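Local coordinates for major capsid protein (Paramecium bursaria Chlorella virus 1, PDB 5TIP) that self-assembles as trimers into the large icosahedral capsid of a chlorella virus, making up most of the protein shell, at residues Tyr85-Glu90 and Gln183-Asn188; Leu162-Ile165 and Glu171-Leu174; Gln248-Asn253 and Leu413-Lys418; Gln340-Val345 and Val350-Phe355. One frame throughout, in Å; residues are numbered along the deposited sequence.

Contact 1. Residues Tyr85-Glu90 and Gln183-Asn188; sequences YYPAEE and QGVNYN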
loop_
_atom_site.group_PDB
_atom_site.type_symbol
_atom_site.label_atom_id
_atom_site.label_comp_id
_atom_site.label_asym_id
_atom_site.label_seq_id
_atom_site.Cartn_x
_atom_site.Cartn_y
_atom_site.Cartn_z
ATOM N N TYR A 85 -11.329 20.893 -7.637
ATOM C CA TYR A 85 -11.434 19.660 -6.855
ATOM C C TYR A 85 -11.930 18.561 -7.789
ATOM O O TYR A 85 -13.136 18.441 -8.026
ATOM C CB TYR A 85 -12.364 19.838 -5.660
ATOM C CG TYR A 85 -12.333 18.686 -4.679
ATOM C CD1 TYR A 85 -11.195 18.423 -3.928
ATOM C CD2 TYR A 85 -13.441 17.871 -4.495
ATOM C CE1 TYR A 85 -11.158 17.376 -3.028
ATOM C CE2 TYR A 85 -13.413 16.819 -3.593
ATOM C CZ TYR A 85 -12.269 16.578 -2.863
ATOM O OH TYR A 85 -12.231 15.536 -1.965
ATOM N N TYR A 86 -10.997 17.762 -8.301
ATOM C CA TYR A 86 -11.290 16.678 -9.233
ATOM C C TYR A 86 -12.180 17.139 -10.393
ATOM O O TYR A 86 -13.268 16.596 -10.599
ATOM C CB TYR A 86 -11.926 15.502 -8.505
ATOM C CG TYR A 86 -11.017 14.838 -7.492
ATOM C CD1 TYR A 86 -10.181 13.794 -7.861
ATOM C CD2 TYR A 86 -10.990 15.259 -6.169
ATOM C CE1 TYR A 86 -9.346 13.186 -6.940
ATOM C CE2 TYR A 86 -10.159 14.658 -5.241
ATOM C CZ TYR A 86 -9.338 13.621 -5.632
ATOM O OH TYR A 86 -8.508 13.018 -4.712
ATOM N N PRO A 87 -11.740 18.136 -11.169
ATOM C CA PRO A 87 -12.625 18.668 -12.220
ATOM C C PRO A 87 -12.880 17.681 -13.346
ATOM O O PRO A 87 -13.997 17.633 -13.876
ATOM C CB PRO A 87 -11.871 19.913 -12.706
ATOM C CG PRO A 87 -10.444 19.609 -12.430
ATOM C CD PRO A 87 -10.436 18.821 -11.153
ATOM N N ALA A 88 -11.877 16.888 -13.726
ATOM C CA ALA A 88 -12.081 15.898 -14.778
ATOM C C ALA A 88 -13.022 14.790 -14.330
ATOM O O ALA A 88 -13.760 14.233 -15.151
ATOM C CB ALA A 88 -10.742 15.306 -15.208
ATOM N N GLU A 89 -13.002 14.452 -13.040
ATOM C CA GLU A 89 -13.935 13.460 -12.521
ATOM C C GLU A 89 -15.359 14.001 -12.512
ATOM O O GLU A 89 -16.301 13.296 -12.894
ATOM C CB GLU A 89 -13.501 13.031 -11.121
ATOM C CG GLU A 89 -14.487 12.148 -10.389
ATOM C CD GLU A 89 -14.118 11.973 -8.931
ATOM O OE1 GLU A 89 -13.131 11.264 -8.646
ATOM O OE2 GLU A 89 -14.808 12.558 -8.071
ATOM N N GLU A 90 -15.536 15.254 -12.085
ATOM C CA GLU A 90 -16.865 15.853 -12.088
ATOM C C GLU A 90 -17.386 16.063 -13.502
ATOM O O GLU A 90 -18.594 15.951 -13.737
ATOM C CB GLU A 90 -16.850 17.185 -11.338
ATOM C CG GLU A 90 -18.216 17.847 -11.257
ATOM C CD GLU A 90 -18.172 19.216 -10.615
ATOM O OE1 GLU A 90 -17.060 19.717 -10.348
ATOM O OE2 GLU A 90 -19.254 19.793 -10.379
ATOM N N GLN A 183 -16.203 23.769 -11.105
ATOM C CA GLN A 183 -15.532 24.784 -10.302
ATOM C C GLN A 183 -14.065 24.909 -10.689
ATOM O O GLN A 183 -13.358 23.911 -10.855
ATOM C CB GLN A 183 -15.666 24.455 -8.814
ATOM C CG GLN A 183 -14.715 25.235 -7.924
ATOM C CD GLN A 183 -14.955 26.731 -7.985
ATOM O OE1 GLN A 183 -16.092 27.188 -8.101
ATOM N NE2 GLN A 183 -13.878 27.503 -7.909
ATOM N N GLY A 184 -13.612 26.151 -10.835
ATOM C CA GLY A 184 -12.244 26.425 -11.201
ATOM C C GLY A 184 -11.911 26.192 -12.657
ATOM O O GLY A 184 -10.761 26.420 -13.053
ATOM N N VAL A 185 -12.874 25.774 -13.476
ATOM C CA VAL A 185 -12.624 25.536 -14.898
ATOM C C VAL A 185 -13.458 26.482 -15.754
ATOM O O VAL A 185 -12.899 27.277 -16.517
ATOM C CB VAL A 185 -12.887 24.062 -15.256
ATOM C CG1 VAL A 185 -12.896 23.859 -16.758
ATOM C CG2 VAL A 185 -11.787 23.188 -14.668
ATOM N N ASN A 186 -14.791 26.407 -15.639
ATOM C CA ASN A 186 -15.671 27.349 -16.333
ATOM C C ASN A 186 -16.582 28.135 -15.390
ATOM O O ASN A 186 -17.267 29.056 -15.855
ATOM C CB ASN A 186 -16.517 26.648 -17.428
ATOM C CG ASN A 186 -17.602 25.763 -16.878
ATOM O OD1 ASN A 186 -17.498 25.232 -15.782
ATOM N ND2 ASN A 186 -18.679 25.606 -17.649
ATOM N N TYR A 187 -16.589 27.838 -14.082
ATOM C CA TYR A 187 -17.344 28.631 -13.110
ATOM C C TYR A 187 -16.478 28.846 -11.875
ATOM O O TYR A 187 -15.598 28.037 -11.552
ATOM C CB TYR A 187 -18.668 27.977 -12.686
ATOM C CG TYR A 187 -19.820 28.279 -13.626
ATOM C CD1 TYR A 187 -19.910 27.649 -14.841
ATOM C CD2 TYR A 187 -20.822 29.189 -13.296
ATOM C CE1 TYR A 187 -20.942 27.920 -15.727
ATOM C CE2 TYR A 187 -21.867 29.460 -14.179
ATOM C CZ TYR A 187 -21.919 28.824 -15.381
ATOM O OH TYR A 187 -22.965 29.122 -16.219
ATOM N N ASN A 188 -16.731 29.953 -11.173
ATOM C CA ASN A 188 -16.081 30.251 -9.888
ATOM C C ASN A 188 -17.227 30.464 -8.902
ATOM O O ASN A 188 -17.776 31.572 -8.805
ATOM C CB ASN A 188 -15.180 31.474 -9.948
ATOM C CG ASN A 188 -14.526 31.765 -8.610
ATOM O OD1 ASN A 188 -14.461 30.881 -7.756
ATOM N ND2 ASN A 188 -14.043 32.985 -8.418
HETATM O O HOH W 1 -13.293 21.505 -9.769
HETATM O O HOH W 2 -17.690 22.068 -9.778
#

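Contact 2. Residues Leu162-Ile165 and Glu171-Leu174; sequences LPLI and EVKL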
loop_
_atom_site.group_PDB
_atom_site.type_symbol
_atom_site.label_atom_id
_atom_site.label_comp_id
_atom_site.label_asym_id
_atom_site.label_seq_id
_atom_site.Cartn_x
_atom_site.Cartn_y
_atom_site.Cartn_z
ATOM N N LEU A 162 -14.835 -8.209 -21.610
ATOM C CA LEU A 162 -16.049 -8.314 -22.414
ATOM C C LEU A 162 -15.731 -8.882 -23.791
ATOM O O LEU A 162 -14.968 -8.264 -24.545
ATOM C CB LEU A 162 -16.706 -6.946 -22.548
ATOM C CG LEU A 162 -18.060 -6.945 -23.259
ATOM C CD1 LEU A 162 -19.080 -7.712 -22.436
ATOM C CD2 LEU A 162 -18.535 -5.525 -23.525
ATOM N N PRO A 163 -16.286 -10.039 -24.166
ATOM C CA PRO A 163 -15.945 -10.628 -25.467
ATOM C C PRO A 163 -16.743 -10.032 -26.617
ATOM O O PRO A 163 -17.881 -10.441 -26.872
ATOM C CB PRO A 163 -16.269 -12.112 -25.268
ATOM C CG PRO A 163 -17.373 -12.114 -24.267
ATOM C CD PRO A 163 -17.160 -10.917 -23.369
ATOM N N LEU A 164 -16.156 -9.057 -27.317
ATOM C CA LEU A 164 -16.805 -8.509 -28.503
ATOM C C LEU A 164 -16.949 -9.560 -29.594
ATOM O O LEU A 164 -17.908 -9.518 -30.372
ATOM C CB LEU A 164 -16.024 -7.309 -29.037
ATOM C CG LEU A 164 -16.028 -6.017 -28.221
ATOM C CD1 LEU A 164 -15.339 -4.912 -29.002
ATOM C CD2 LEU A 164 -17.446 -5.616 -27.871
ATOM N N ILE A 165 -16.010 -10.506 -29.669
ATOM C CA ILE A 165 -16.080 -11.544 -30.688
ATOM C C ILE A 165 -17.274 -12.461 -30.461
ATOM O O ILE A 165 -17.764 -13.087 -31.408
ATOM C CB ILE A 165 -14.761 -12.339 -30.731
ATOM C CG1 ILE A 165 -14.778 -13.336 -31.890
ATOM C CG2 ILE A 165 -14.511 -13.039 -29.402
ATOM C CD1 ILE A 165 -13.658 -14.324 -31.858
ATOM N N GLU A 171 -24.555 -4.550 -30.166
ATOM C CA GLU A 171 -23.668 -3.400 -30.151
ATOM C C GLU A 171 -23.364 -2.996 -28.715
ATOM O O GLU A 171 -24.259 -2.961 -27.864
ATOM C CB GLU A 171 -24.304 -2.228 -30.902
ATOM C CG GLU A 171 -24.455 -2.452 -32.402
ATOM C CD GLU A 171 -25.284 -1.372 -33.077
ATOM O OE1 GLU A 171 -25.806 -0.488 -32.364
ATOM O OE2 GLU A 171 -25.413 -1.405 -34.319
ATOM N N VAL A 172 -22.097 -2.695 -28.449
ATOM C CA VAL A 172 -21.663 -2.201 -27.148
ATOM C C VAL A 172 -21.481 -0.695 -27.259
ATOM O O VAL A 172 -20.702 -0.216 -28.093
ATOM C CB VAL A 172 -20.369 -2.887 -26.684
ATOM C CG1 VAL A 172 -19.943 -2.343 -25.331
ATOM C CG2 VAL A 172 -20.568 -4.390 -26.613
ATOM N N LYS A 173 -22.197 0.055 -26.425
ATOM C CA LYS A 173 -22.182 1.507 -26.497
ATOM C C LYS A 173 -21.968 2.108 -25.116
ATOM O O LYS A 173 -22.340 1.520 -24.097
ATOM C CB LYS A 173 -23.483 2.049 -27.108
ATOM C CG LYS A 173 -23.692 1.644 -28.558
ATOM C CD LYS A 173 -24.880 2.365 -29.170
ATOM C CE LYS A 173 -24.624 3.859 -29.249
ATOM N NZ LYS A 173 -25.803 4.597 -29.778
ATOM N N LEU A 174 -21.365 3.294 -25.101
ATOM C CA LEU A 174 -21.182 4.092 -23.896
ATOM C C LEU A 174 -21.857 5.438 -24.100
ATOM O O LEU A 174 -21.653 6.083 -25.133
ATOM C CB LEU A 174 -19.699 4.291 -23.577
ATOM C CG LEU A 174 -18.894 3.067 -23.151
ATOM C CD1 LEU A 174 -17.412 3.388 -23.174
ATOM C CD2 LEU A 174 -19.325 2.609 -21.769
#

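Contact 3. Residues Gln248-Asn253 and Leu413-Lys418; sequences QNIRLN and LNIYAK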
loop_
_atom_site.group_PDB
_atom_site.type_symbol
_atom_site.label_atom_id
_atom_site.label_comp_id
_atom_site.label_asym_id
_atom_site.label_seq_id
_atom_site.Cartn_x
_atom_site.Cartn_y
_atom_site.Cartn_z
ATOM N N GLN A 248 -34.264 10.109 10.718
ATOM C CA GLN A 248 -34.936 9.777 9.472
ATOM C C GLN A 248 -34.947 8.268 9.270
ATOM O O GLN A 248 -34.115 7.539 9.817
ATOM C CB GLN A 248 -34.263 10.464 8.276
ATOM C CG GLN A 248 -34.652 11.920 8.089
ATOM C CD GLN A 248 -34.051 12.524 6.840
ATOM O OE1 GLN A 248 -32.834 12.512 6.653
ATOM N NE2 GLN A 248 -34.902 13.059 5.973
ATOM N N ASN A 249 -35.908 7.811 8.469
ATOM C CA ASN A 249 -35.994 6.419 8.032
ATOM C C ASN A 249 -36.117 6.429 6.511
ATOM O O ASN A 249 -37.181 6.741 5.969
ATOM C CB ASN A 249 -37.171 5.688 8.675
ATOM C CG ASN A 249 -37.027 5.552 10.175
ATOM O OD1 ASN A 249 -35.939 5.288 10.685
ATOM N ND2 ASN A 249 -38.132 5.718 10.892
ATOM N N ILE A 250 -35.028 6.097 5.828
ATOM C CA ILE A 250 -34.997 6.086 4.372
ATOM C C ILE A 250 -35.298 4.670 3.902
ATOM O O ILE A 250 -34.552 3.732 4.208
ATOM C CB ILE A 250 -33.644 6.576 3.832
ATOM C CG1 ILE A 250 -33.484 8.085 4.045
ATOM C CG2 ILE A 250 -33.510 6.241 2.356
ATOM C CD1 ILE A 250 -32.964 8.477 5.411
ATOM N N ARG A 251 -36.397 4.512 3.170
ATOM C CA ARG A 251 -36.772 3.217 2.616
ATOM C C ARG A 251 -35.832 2.901 1.460
ATOM O O ARG A 251 -35.844 3.591 0.435
ATOM C CB ARG A 251 -38.227 3.251 2.156
ATOM C CG ARG A 251 -38.775 1.946 1.593
ATOM C CD ARG A 251 -38.960 0.896 2.679
ATOM N NE ARG A 251 -39.555 -0.333 2.159
ATOM C CZ ARG A 251 -40.864 -0.563 2.101
ATOM N NH1 ARG A 251 -41.721 0.351 2.535
ATOM N NH2 ARG A 251 -41.319 -1.710 1.613
ATOM N N LEU A 252 -35.011 1.868 1.618
ATOM C CA LEU A 252 -34.075 1.491 0.570
ATOM C C LEU A 252 -34.808 0.734 -0.529
ATOM O O LEU A 252 -35.736 -0.033 -0.263
ATOM C CB LEU A 252 -32.942 0.635 1.136
ATOM C CG LEU A 252 -32.086 1.243 2.253
ATOM C CD1 LEU A 252 -31.004 0.270 2.702
ATOM C CD2 LEU A 252 -31.468 2.559 1.808
ATOM N N ASN A 253 -34.339 0.948 -1.724
ATOM C CA ASN A 253 -34.911 0.324 -2.843
ATOM C C ASN A 253 -33.833 -0.317 -3.709
ATOM O O ASN A 253 -33.535 0.124 -4.763
ATOM C CB ASN A 253 -35.813 1.334 -3.565
ATOM C CG ASN A 253 -36.328 0.844 -4.857
ATOM O OD1 ASN A 253 -36.515 -0.300 -5.055
ATOM N ND2 ASN A 253 -36.556 1.728 -5.736
ATOM N N LEU A 413 -28.585 13.157 0.314
ATOM C CA LEU A 413 -28.159 11.851 0.804
ATOM C C LEU A 413 -28.095 10.893 -0.380
ATOM O O LEU A 413 -29.129 10.541 -0.959
ATOM C CB LEU A 413 -29.108 11.334 1.884
ATOM C CG LEU A 413 -28.955 9.867 2.291
ATOM C CD1 LEU A 413 -27.558 9.599 2.831
ATOM C CD2 LEU A 413 -30.008 9.474 3.318
ATOM N N ASN A 414 -26.886 10.477 -0.740
ATOM C CA ASN A 414 -26.665 9.541 -1.835
ATOM C C ASN A 414 -26.343 8.172 -1.252
ATOM O O ASN A 414 -25.347 8.020 -0.540
ATOM C CB ASN A 414 -25.527 10.016 -2.738
ATOM C CG ASN A 414 -25.752 11.413 -3.275
ATOM O OD1 ASN A 414 -26.526 11.615 -4.209
ATOM N ND2 ASN A 414 -25.068 12.388 -2.688
ATOM N N ILE A 415 -27.178 7.182 -1.555
ATOM C CA ILE A 415 -26.998 5.821 -1.066
ATOM C C ILE A 415 -26.696 4.927 -2.258
ATOM O O ILE A 415 -27.465 4.890 -3.228
ATOM C CB ILE A 415 -28.233 5.323 -0.300
ATOM C CG1 ILE A 415 -28.606 6.311 0.805
ATOM C CG2 ILE A 415 -27.973 3.946 0.289
ATOM C CD1 ILE A 415 -29.873 5.951 1.540
ATOM N N TYR A 416 -25.577 4.210 -2.191
ATOM C CA TYR A 416 -25.137 3.334 -3.263
ATOM C C TYR A 416 -25.147 1.885 -2.797
ATOM O O TYR A 416 -24.940 1.591 -1.616
ATOM C CB TYR A 416 -23.735 3.712 -3.750
ATOM C CG TYR A 416 -23.642 5.120 -4.285
ATOM C CD1 TYR A 416 -24.025 5.416 -5.586
ATOM C CD2 TYR A 416 -23.182 6.157 -3.486
ATOM C CE1 TYR A 416 -23.947 6.702 -6.079
ATOM C CE2 TYR A 416 -23.101 7.448 -3.970
ATOM C CZ TYR A 416 -23.485 7.713 -5.267
ATOM O OH TYR A 416 -23.408 8.996 -5.755
ATOM N N ALA A 417 -25.390 0.983 -3.743
ATOM C CA ALA A 417 -25.349 -0.448 -3.484
ATOM C C ALA A 417 -24.631 -1.133 -4.635
ATOM O O ALA A 417 -24.918 -0.854 -5.803
ATOM C CB ALA A 417 -26.759 -1.026 -3.319
ATOM N N LYS A 418 -23.712 -2.033 -4.298
ATOM C CA LYS A 418 -22.973 -2.806 -5.287
ATOM C C LYS A 418 -23.492 -4.235 -5.211
ATOM O O LYS A 418 -23.384 -4.885 -4.180
ATOM C CB LYS A 418 -21.469 -2.762 -5.019
ATOM C CG LYS A 418 -20.614 -2.948 -6.263
ATOM C CD LYS A 418 -20.872 -1.846 -7.276
ATOM C CE LYS A 418 -19.632 -1.512 -8.085
ATOM N NZ LYS A 418 -18.963 -2.718 -8.635
#

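Contact 4. Residues Gln340-Val345 and Val350-Phe355; sequences QSIGGV and VYLYSF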
loop_
_atom_site.group_PDB
_atom_site.type_symbol
_atom_site.label_atom_id
_atom_site.label_comp_id
_atom_site.label_asym_id
_atom_site.label_seq_id
_atom_site.Cartn_x
_atom_site.Cartn_y
_atom_site.Cartn_z
ATOM N N GLN A 340 -11.953 -2.909 8.829
ATOM C CA GLN A 340 -12.144 -4.351 8.914
ATOM C C GLN A 340 -12.250 -5.028 7.554
ATOM O O GLN A 340 -12.003 -6.234 7.463
ATOM C CB GLN A 340 -13.395 -4.669 9.736
ATOM C CG GLN A 340 -13.260 -4.357 11.216
ATOM C CD GLN A 340 -14.524 -4.663 11.992
ATOM O OE1 GLN A 340 -15.614 -4.739 11.422
ATOM N NE2 GLN A 340 -14.386 -4.841 13.300
ATOM N N SER A 341 -12.599 -4.293 6.498
ATOM C CA SER A 341 -12.908 -4.918 5.220
ATOM C C SER A 341 -12.159 -4.344 4.025
ATOM O O SER A 341 -12.169 -4.979 2.964
ATOM C CB SER A 341 -14.417 -4.833 4.940
ATOM O OG SER A 341 -14.845 -3.485 4.844
ATOM N N ILE A 342 -11.507 -3.188 4.151
ATOM C CA ILE A 342 -10.810 -2.546 3.043
ATOM C C ILE A 342 -9.318 -2.411 3.323
ATOM O O ILE A 342 -8.483 -2.867 2.536
ATOM C CB ILE A 342 -11.429 -1.169 2.709
ATOM C CG1 ILE A 342 -12.885 -1.327 2.267
ATOM C CG2 ILE A 342 -10.622 -0.473 1.626
ATOM C CD1 ILE A 342 -13.574 -0.014 1.957
ATOM N N GLY A 343 -8.963 -1.785 4.441
ATOM C CA GLY A 343 -7.570 -1.609 4.792
ATOM C C GLY A 343 -6.932 -0.345 4.269
ATOM O O GLY A 343 -5.720 -0.332 4.021
ATOM N N GLY A 344 -7.706 0.719 4.083
ATOM C CA GLY A 344 -7.162 2.004 3.688
ATOM C C GLY A 344 -7.524 3.079 4.691
ATOM O O GLY A 344 -7.490 2.841 5.901
ATOM N N VAL A 345 -7.874 4.267 4.206
ATOM C CA VAL A 345 -8.390 5.336 5.053
ATOM C C VAL A 345 -9.472 6.071 4.274
ATOM O O VAL A 345 -9.306 6.358 3.083
ATOM C CB VAL A 345 -7.283 6.300 5.533
ATOM C CG1 VAL A 345 -6.699 7.104 4.382
ATOM C CG2 VAL A 345 -7.818 7.222 6.618
ATOM N N VAL A 350 -18.078 9.885 4.443
ATOM C CA VAL A 350 -18.339 8.728 3.596
ATOM C C VAL A 350 -18.463 7.511 4.499
ATOM O O VAL A 350 -17.593 7.267 5.344
ATOM C CB VAL A 350 -17.231 8.529 2.547
ATOM C CG1 VAL A 350 -17.565 7.353 1.645
ATOM C CG2 VAL A 350 -17.041 9.793 1.729
ATOM N N TYR A 351 -19.541 6.751 4.324
ATOM C CA TYR A 351 -19.871 5.660 5.226
ATOM C C TYR A 351 -20.060 4.371 4.441
ATOM O O TYR A 351 -20.425 4.387 3.263
ATOM C CB TYR A 351 -21.128 5.976 6.038
ATOM C CG TYR A 351 -21.075 7.322 6.724
ATOM C CD1 TYR A 351 -20.511 7.457 7.986
ATOM C CD2 TYR A 351 -21.579 8.460 6.107
ATOM C CE1 TYR A 351 -20.456 8.684 8.614
ATOM C CE2 TYR A 351 -21.527 9.691 6.729
ATOM C CZ TYR A 351 -20.964 9.796 7.981
ATOM O OH TYR A 351 -20.911 11.020 8.606
ATOM N N LEU A 352 -19.812 3.252 5.117
ATOM C CA LEU A 352 -19.851 1.937 4.497
ATOM C C LEU A 352 -20.432 0.924 5.469
ATOM O O LEU A 352 -20.143 0.965 6.668
ATOM C CB LEU A 352 -18.445 1.491 4.068
ATOM C CG LEU A 352 -18.252 0.035 3.635
ATOM C CD1 LEU A 352 -18.762 -0.183 2.218
ATOM C CD2 LEU A 352 -16.793 -0.377 3.761
ATOM N N TYR A 353 -21.256 0.020 4.948
ATOM C CA TYR A 353 -21.608 -1.209 5.646
ATOM C C TYR A 353 -21.466 -2.361 4.667
ATOM O O TYR A 353 -22.153 -2.396 3.642
ATOM C CB TYR A 353 -23.025 -1.169 6.222
ATOM C CG TYR A 353 -23.333 -2.404 7.039
ATOM C CD1 TYR A 353 -22.825 -2.551 8.323
ATOM C CD2 TYR A 353 -24.109 -3.432 6.519
ATOM C CE1 TYR A 353 -23.090 -3.681 9.070
ATOM C CE2 TYR A 353 -24.381 -4.567 7.261
ATOM C CZ TYR A 353 -23.868 -4.685 8.536
ATOM O OH TYR A 353 -24.134 -5.811 9.281
ATOM N N SER A 354 -20.580 -3.298 4.983
ATOM C CA SER A 354 -20.248 -4.391 4.084
ATOM C C SER A 354 -20.956 -5.666 4.519
ATOM O O SER A 354 -20.913 -6.040 5.695
ATOM C CB SER A 354 -18.736 -4.616 4.047
ATOM O OG SER A 354 -18.406 -5.707 3.206
ATOM N N PHE A 355 -21.613 -6.323 3.567
ATOM C CA PHE A 355 -22.098 -7.680 3.771
ATOM C C PHE A 355 -21.059 -8.718 3.380
ATOM O O PHE A 355 -21.285 -9.913 3.594
ATOM C CB PHE A 355 -23.378 -7.921 2.961
ATOM C CG PHE A 355 -24.438 -6.882 3.178
ATOM C CD1 PHE A 355 -25.200 -6.876 4.334
ATOM C CD2 PHE A 355 -24.677 -5.914 2.218
ATOM C CE1 PHE A 355 -26.172 -5.918 4.529
ATOM C CE2 PHE A 355 -25.647 -4.957 2.406
ATOM C CZ PHE A 355 -26.397 -4.957 3.562
#

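Contact 1. Residues Tyr85-Glu90 and Gln183-Asn188
Pro-87 and Val-185 meet through single carbons where the short helix 87-91 of the N-terminal jelly roll passes the loop ahead of strand 187-188. The Pro-87 CB lies 3.8 Å from the Val-185 CG2, the methyl beside the valine's backbone N. Proline suits the first helical turn, where its missing N-H costs no bond; Tyr-86 is the N-cap, and its O receives the Glu-90 N at 3.0 Å.

One turn on, the Glu-90 side chain makes the polar link. Its CB leaves the helix toward the loop, and CG and CD continue in an almost fully extended chain (chi1 -178°) without touching the loop themselves. At the tip, OE1 accepts a short hydrogen bond of 2.5 Å from a water, which in turn takes the Gln-183 N at 2.6 Å. A carboxylate suits the end of this long arm, as it can accept from the water that the Gln-183 N also binds. A second water accepts from the Tyr-85 N and donates to the Gln-183 O, the latter at 2.6 Å, and thus both backbone polar groups of Gln-183 are linked by water to segment 85-90, one to the helix and one to the loop before it.

Gly-184 turns the loop with a positive phi of 76°, a value that favours glycine. The rest of the Gln-183 side chain turns from the helix, touches Tyr-299 of a glycan pocket and bonds the Gly-189 N through OE1; its NE2 serves the Thr-83 O and, weakly but nearly straight (3.4 Å, 171°), the Asn-188 OD1.

Contact 2. Residues Leu162-Ile165 and Glu171-Leu174
Val-172 points its forked side chain at two leucines, Leu-162 and Leu-164, and is approached by each in a different way. Leu-162 comes head-on, tip to tip: its CD2 stands equally far from both valine methyls, 3.9 Å from the Val-172 CG1 and 3.9 Å from the Val-172 CG2, and so faces the mouth of the fork. With CG anti to the backbone N (chi1 -174°), the Leu-162 chain is directed so that CD2 faces the valine. Leu-164 instead slants across the valine. Its CD2 comes to 3.6 Å from the Val-172 CG2, the shortest approach of the contact, and to 4.2 Å from the CB behind it.

CG2 is therefore shared by the two leucines, whereas CG1 is met by Leu-162. A beta-branched residue fits this place in a strand, as its two methyls sit close to the backbone and offer a broad surface; leucine, one carbon longer, supplies the reach from the other side.

The contact joins the two facing sheets of the N-terminal jelly roll. Val-172 belongs to the sheet of strands 54-58 and 92-99, Leu-162 to that of strand 65-76. Ile-59, Leu-97 and Ile-99 add further apolar surface around it. With no hydrogen bond between the two segments, their attraction is dispersion and the exclusion of water, while the backbone pairings, such as Leu-162 with Ile-66 and Val-172 with Ile-59, hold each side in its own sheet.

Contact 3. Residues Gln248-Asn253 and Leu413-Lys418
Leu-413 begins the second segment by reaching tip to tip toward Ile-250, as two facing strands of the C-terminal jelly roll meet across its interior. The Leu-413 CD2 rests 3.8 Å from the Ile-250 CD1 and equally near the Ile-250 CG1, lying against the end of that chain.

Asn-414 turns to the other face of the strand, where its amide is hydrogen-bonded to Ser-235 and Asn-264. Ile-415 faces the interior again and fits between two residues. Its CG1 is anti to the carbonyl carbon (chi1 -53°) and the chain runs on extended, carrying CD1 to 3.7 Å from the Ile-250 CG2 and 3.8 Å from the Leu-252 CD2. Leu-252 crosses this isoleucine at about a right angle, and its CD2 also lies 4.1 Å from the Ile-415 CG2. Branched aliphatic groups suit the place, since their methyls interlock without needing polar partners. Tyr-416 lies on the same face as Asn-414, stacks on Phe-232 and hydrogen-bonds Asp-110, while Ala-417 packs on Phe-254 and Leu-261.

Strand 412-426 runs between the antiparallel strands 223-237 and 257-266, with helix 109-119 on its far face meeting Tyr-416 through Trp-111, whereas strand 247-251 pairs with strand 376-387, whose Leu-378 and Leu-380 extend the apolar layer.

Contact 4. Residues Gln340-Val345 and Val350-Phe355
Leu-352 receives the last residue of helix 330-341 and the one after it on one methyl. Its CD2 lies 3.7 Å from the Ile-342 CD1 and 3.8 Å from the Ser-341 OG. The isoleucine arrives at a slant with its chain extended (chi2 178°), which brings its last carbon to the leucine. Beside this pair the Ser-341 OG also comes to 4.1 Å from the Ser-354 CB, a van der Waals approach of the two serines.

The two serine hydroxyls do not bond to each other; each has a backbone carbonyl as partner. The Ser-341 OG, placed between its own backbone N and carbonyl carbon (chi1 62°), is turned back to the Gln-337 O one helical turn earlier. The Ser-354 OG bonds the Ala-356 O just beyond the strand. Serine fits both places: small enough for close packing, it can settle its polar group on a local carbonyl. Gln-337 works twice, because its OE1 takes the Ser-354 N and so ties the helix to the strand.

Further out, Gly-343 ends the helical run with a phi of 90°, a conformation that leaves no room for a side chain beside the carbonyl O before it. The chain then loops back to strand 350-354, where the Val-350 O is held by the Asn-334 ND2. Gln-340 and Val-345 pack on Asp-68 and Asp-123 of a second subunit.

Helix 109-119 covers the contact with Leu-118 on Leu-352 and Phe-119 on Ile-342, while strand 350-354 lies antiparallel to strand 257-266, with Tyr-351 bonded to Trp-263 through the backbone.

Contacts 1 and 2 belong to the N-terminal jelly roll, contacts 3 and 4 to the C-terminal one, the double jelly roll of this capsid protein family. In each half the second contact falls within the chain span bridged by the first, and the first half is complete before the other begins. The centres of contacts 1 and 2 are about 31 Å apart, marking different regions of one domain; those of contacts 3 and 4 are about 17 Å apart, and both reach the sheet containing strand 257-266. No two contacts touch. Contact 1 lies on the side near the glycans, whereas contact 4 borders neighbouring subunits of the trimer, the capsid's building block.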